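Local coordinates for cell division protein FtsZ 1 (Methanocaldococcus jannaschii, PDB 2VAP), which binds GTP, probably hydrolyses it and polymerises into the Z ring that forms at the future site of cell division, at residues I344-D348 / T349-R353. Sequence-based numbering, arbitrary orientation.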
ATOM      1  N   ILE A 344      -7.700  11.939 -13.441  1.00 18.89           N
ATOM      2  CA  ILE A 344      -8.280  10.600 -13.578  1.00 22.85           C
ATOM      3  C   ILE A 344      -9.804  10.630 -13.446  1.00 19.78           C
ATOM      4  O   ILE A 344     -10.348  11.333 -12.591  1.00 28.51           O
ATOM      5  CB  ILE A 344      -7.674   9.602 -12.538  1.00 23.11           C
ATOM      6  CG1 ILE A 344      -6.187   9.329 -12.821  1.00 22.30           C
ATOM      7  CG2 ILE A 344      -8.473   8.293 -12.474  1.00 17.11           C
ATOM      8  CD1 ILE A 344      -5.890   8.589 -14.133  1.00 26.37           C
ATOM      9  N   GLU A 345     -10.477   9.866 -14.303  1.00 21.35           N
ATOM     10  CA  GLU A 345     -11.923   9.679 -14.224  1.00 21.40           C
ATOM     11  C   GLU A 345     -12.253   8.213 -13.936  1.00 23.79           C
ATOM     12  O   GLU A 345     -11.694   7.308 -14.557  1.00 23.87           O
ATOM     13  CB  GLU A 345     -12.594  10.135 -15.525  1.00 34.30           C
ATOM     14  CG  GLU A 345     -14.113  10.263 -15.445  1.00 58.31           C
ATOM     15  CD  GLU A 345     -14.743  10.714 -16.754  1.00318.25           C
ATOM     16  OE1 GLU A 345     -14.343  10.207 -17.824  1.00 48.40           O
ATOM     17  OE2 GLU A 345     -15.649  11.573 -16.709  1.00180.21           O
ATOM     18  N   PHE A 346     -13.159   7.997 -12.984  1.00 24.00           N
ATOM     19  CA  PHE A 346     -13.621   6.661 -12.617  1.00 19.14           C
ATOM     20  C   PHE A 346     -14.732   6.213 -13.564  1.00 20.62           C
ATOM     21  O   PHE A 346     -15.783   6.854 -13.639  1.00 26.19           O
ATOM     22  CB  PHE A 346     -14.149   6.658 -11.175  1.00 22.86           C
ATOM     23  CG  PHE A 346     -13.074   6.630 -10.111  1.00 28.23           C
ATOM     24  CD1 PHE A 346     -11.798   7.141 -10.349  1.00 30.95           C
ATOM     25  CD2 PHE A 346     -13.360   6.121  -8.847  1.00 24.73           C
ATOM     26  CE1 PHE A 346     -10.821   7.118  -9.355  1.00 33.50           C
ATOM     27  CE2 PHE A 346     -12.392   6.099  -7.846  1.00 25.14           C
ATOM     28  CZ  PHE A 346     -11.120   6.598  -8.101  1.00 29.43           C
ATOM     29  N   THR A 347     -14.491   5.124 -14.293  1.00 19.37           N
ATOM     30  CA  THR A 347     -15.504   4.541 -15.182  1.00 20.29           C
ATOM     31  C   THR A 347     -15.735   3.070 -14.837  1.00 24.48           C
ATOM     32  O   THR A 347     -14.980   2.486 -14.059  1.00 21.04           O
ATOM     33  CB  THR A 347     -15.121   4.657 -16.683  1.00 27.46           C
ATOM     34  OG1 THR A 347     -14.022   3.785 -16.976  1.00 22.45           O
ATOM     35  CG2 THR A 347     -14.758   6.093 -17.059  1.00 34.55           C
ATOM     36  N   ASP A 348     -16.774   2.476 -15.423  1.00 21.57           N
ATOM     37  CA  ASP A 348     -17.096   1.063 -15.203  1.00 16.98           C
ATOM     38  C   ASP A 348     -16.050   0.109 -15.786  1.00 21.77           C
ATOM     39  O   ASP A 348     -15.961  -1.048 -15.370  1.00 21.95           O
ATOM     40  CB  ASP A 348     -18.481   0.730 -15.772  1.00 24.20           C
ATOM     41  CG  ASP A 348     -19.615   1.338 -14.960  1.00 40.17           C
ATOM     42  OD1 ASP A 348     -19.431   1.594 -13.750  1.00 37.35           O
ATOM     43  OD2 ASP A 348     -20.702   1.553 -15.538  1.00 48.07           O
ATOM     44  N   THR A 349     -15.264   0.602 -16.743  1.00 21.66           N
ATOM     45  CA  THR A 349     -14.246  -0.206 -17.416  1.00 23.68           C
ATOM     46  C   THR A 349     -12.829   0.079 -16.911  1.00 18.33           C
ATOM     47  O   THR A 349     -11.852  -0.461 -17.440  1.00 22.64           O
ATOM     48  CB  THR A 349     -14.296  -0.027 -18.954  1.00 25.69           C
ATOM     49  OG1 THR A 349     -14.126   1.358 -19.284  1.00 26.98           O
ATOM     50  CG2 THR A 349     -15.622  -0.526 -19.516  1.00 27.89           C
ATOM     51  N   GLY A 350     -12.722   0.922 -15.885  1.00 17.95           N
ATOM     52  CA  GLY A 350     -11.432   1.223 -15.264  1.00 17.10           C
ATOM     53  C   GLY A 350     -11.122   2.704 -15.147  1.00 22.72           C
ATOM     54  O   GLY A 350     -12.016   3.548 -15.239  1.00 19.16           O
ATOM     55  N   LEU A 351      -9.844   3.012 -14.940  1.00 17.12           N
ATOM     56  CA  LEU A 351      -9.387   4.391 -14.792  1.00 22.94           C
ATOM     57  C   LEU A 351      -9.102   5.022 -16.150  1.00 25.24           C
ATOM     58  O   LEU A 351      -8.364   4.462 -16.965  1.00 38.93           O
ATOM     59  CB  LEU A 351      -8.139   4.457 -13.901  1.00 30.21           C
ATOM     60  CG  LEU A 351      -8.217   3.849 -12.496  1.00 24.74           C
ATOM     61  CD1 LEU A 351      -6.825   3.708 -11.898  1.00 42.86           C
ATOM     62  CD2 LEU A 351      -9.122   4.657 -11.574  1.00 28.74           C
ATOM     63  N   LYS A 352      -9.696   6.189 -16.384  1.00 20.18           N
ATOM     64  CA  LYS A 352      -9.515   6.921 -17.633  1.00 23.58           C
ATOM     65  C   LYS A 352      -8.743   8.215 -17.386  1.00 27.40           C
ATOM     66  O   LYS A 352      -9.047   8.956 -16.449  1.00 24.02           O
ATOM     67  CB  LYS A 352     -10.873   7.224 -18.275  1.00 26.44           C
ATOM     68  CG  LYS A 352     -10.799   7.697 -19.726  1.00207.77           C
ATOM     69  CD  LYS A 352     -12.165   8.130 -20.255  1.00106.29           C
ATOM     70  CE  LYS A 352     -13.049   6.938 -20.603  1.00294.02           C
ATOM     71  NZ  LYS A 352     -14.378   7.365 -21.124  1.00 91.06           N
ATOM     72  N   ARG A 353      -7.745   8.475 -18.227  1.00 33.98           N
ATOM     73  CA  ARG A 353      -6.954   9.702 -18.135  1.00 25.95           C
ATOM     74  C   ARG A 353      -7.757  10.905 -18.626  1.00 27.64           C
ATOM     75  O   ARG A 353      -8.361  10.864 -19.700  1.00 50.50           O
ATOM     76  CB  ARG A 353      -5.648   9.573 -18.925  1.00 32.11           C
ATOM     77  CG  ARG A 353      -4.638   8.613 -18.314  1.00 54.48           C
ATOM     78  CD  ARG A 353      -3.274   8.763 -18.964  1.00 37.42           C
ATOM     79  NE  ARG A 353      -2.307   7.801 -18.439  1.00 41.15           N
ATOM     80  CZ  ARG A 353      -1.007   7.800 -18.726  1.00 39.51           C
ATOM     81  NH1 ARG A 353      -0.493   8.715 -19.538  1.00 43.77           N
ATOM     82  NH2 ARG A 353      -0.216   6.877 -18.194  1.00 75.97           N
TER
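Thr-347 and Gly-350 close the two-residue loop of a beta hairpin whose corner, from Thr-347 to Gly-350, is a type I turn. The hydroxyl of Thr-347 is placed between its own backbone N and carbonyl carbon (chi1 70°), which aims OG1 across the turn at Gly-350 O, 2.7 Å away. Gly-350 O also accepts Thr-347 N at 3.1 Å, and the two donors arrive from opposite faces of its plane. Gly-350 N returns a longer bond to Thr-347 O, from above the carbonyl plane instead of on a lone pair, while Thr-349 N adds a weak one to Thr-347 OG1. A valine in place of Thr-347 would probably leave Gly-350 O with one of its two donors and Thr-349 N without its weak acceptor.

Farther along, Glu-345 N meets Lys-352 O at 2.7 Å (N-H...O 167°) and Lys-352 N meets Glu-345 O at 2.9 Å, both nearly straight and in the carbonyl plane. The side chains of this pair run alongside each other, but Glu-345 OE1 stays 4.4 Å from Lys-352 NZ, too far for a salt bridge, and both are poorly ordered. On the same face Thr-347 crosses Lys-352 at about a right angle, CG2 touching CE.

On the other face, Phe-346 and Leu-351 lie side by side, pointing the same way, with Leu-351 CD2 3.7 Å from Phe-346 CE1, oblique to the ring; Ile-344 passes Leu-351 at a slant, CG2 to CD2 3.8 Å. Leu-351 and Phe-346 also rest on Leu-177 of helix 167-181, and Arg-353 is salt-bridged to Asp-276. The chemistry is thus divided: a largely apolar face, with that salt bridge at its end, packs on the protein, opposite charges that probably attract only weakly lie on the reverse, and a carbonyl gripped by two donors helps to hold the turn.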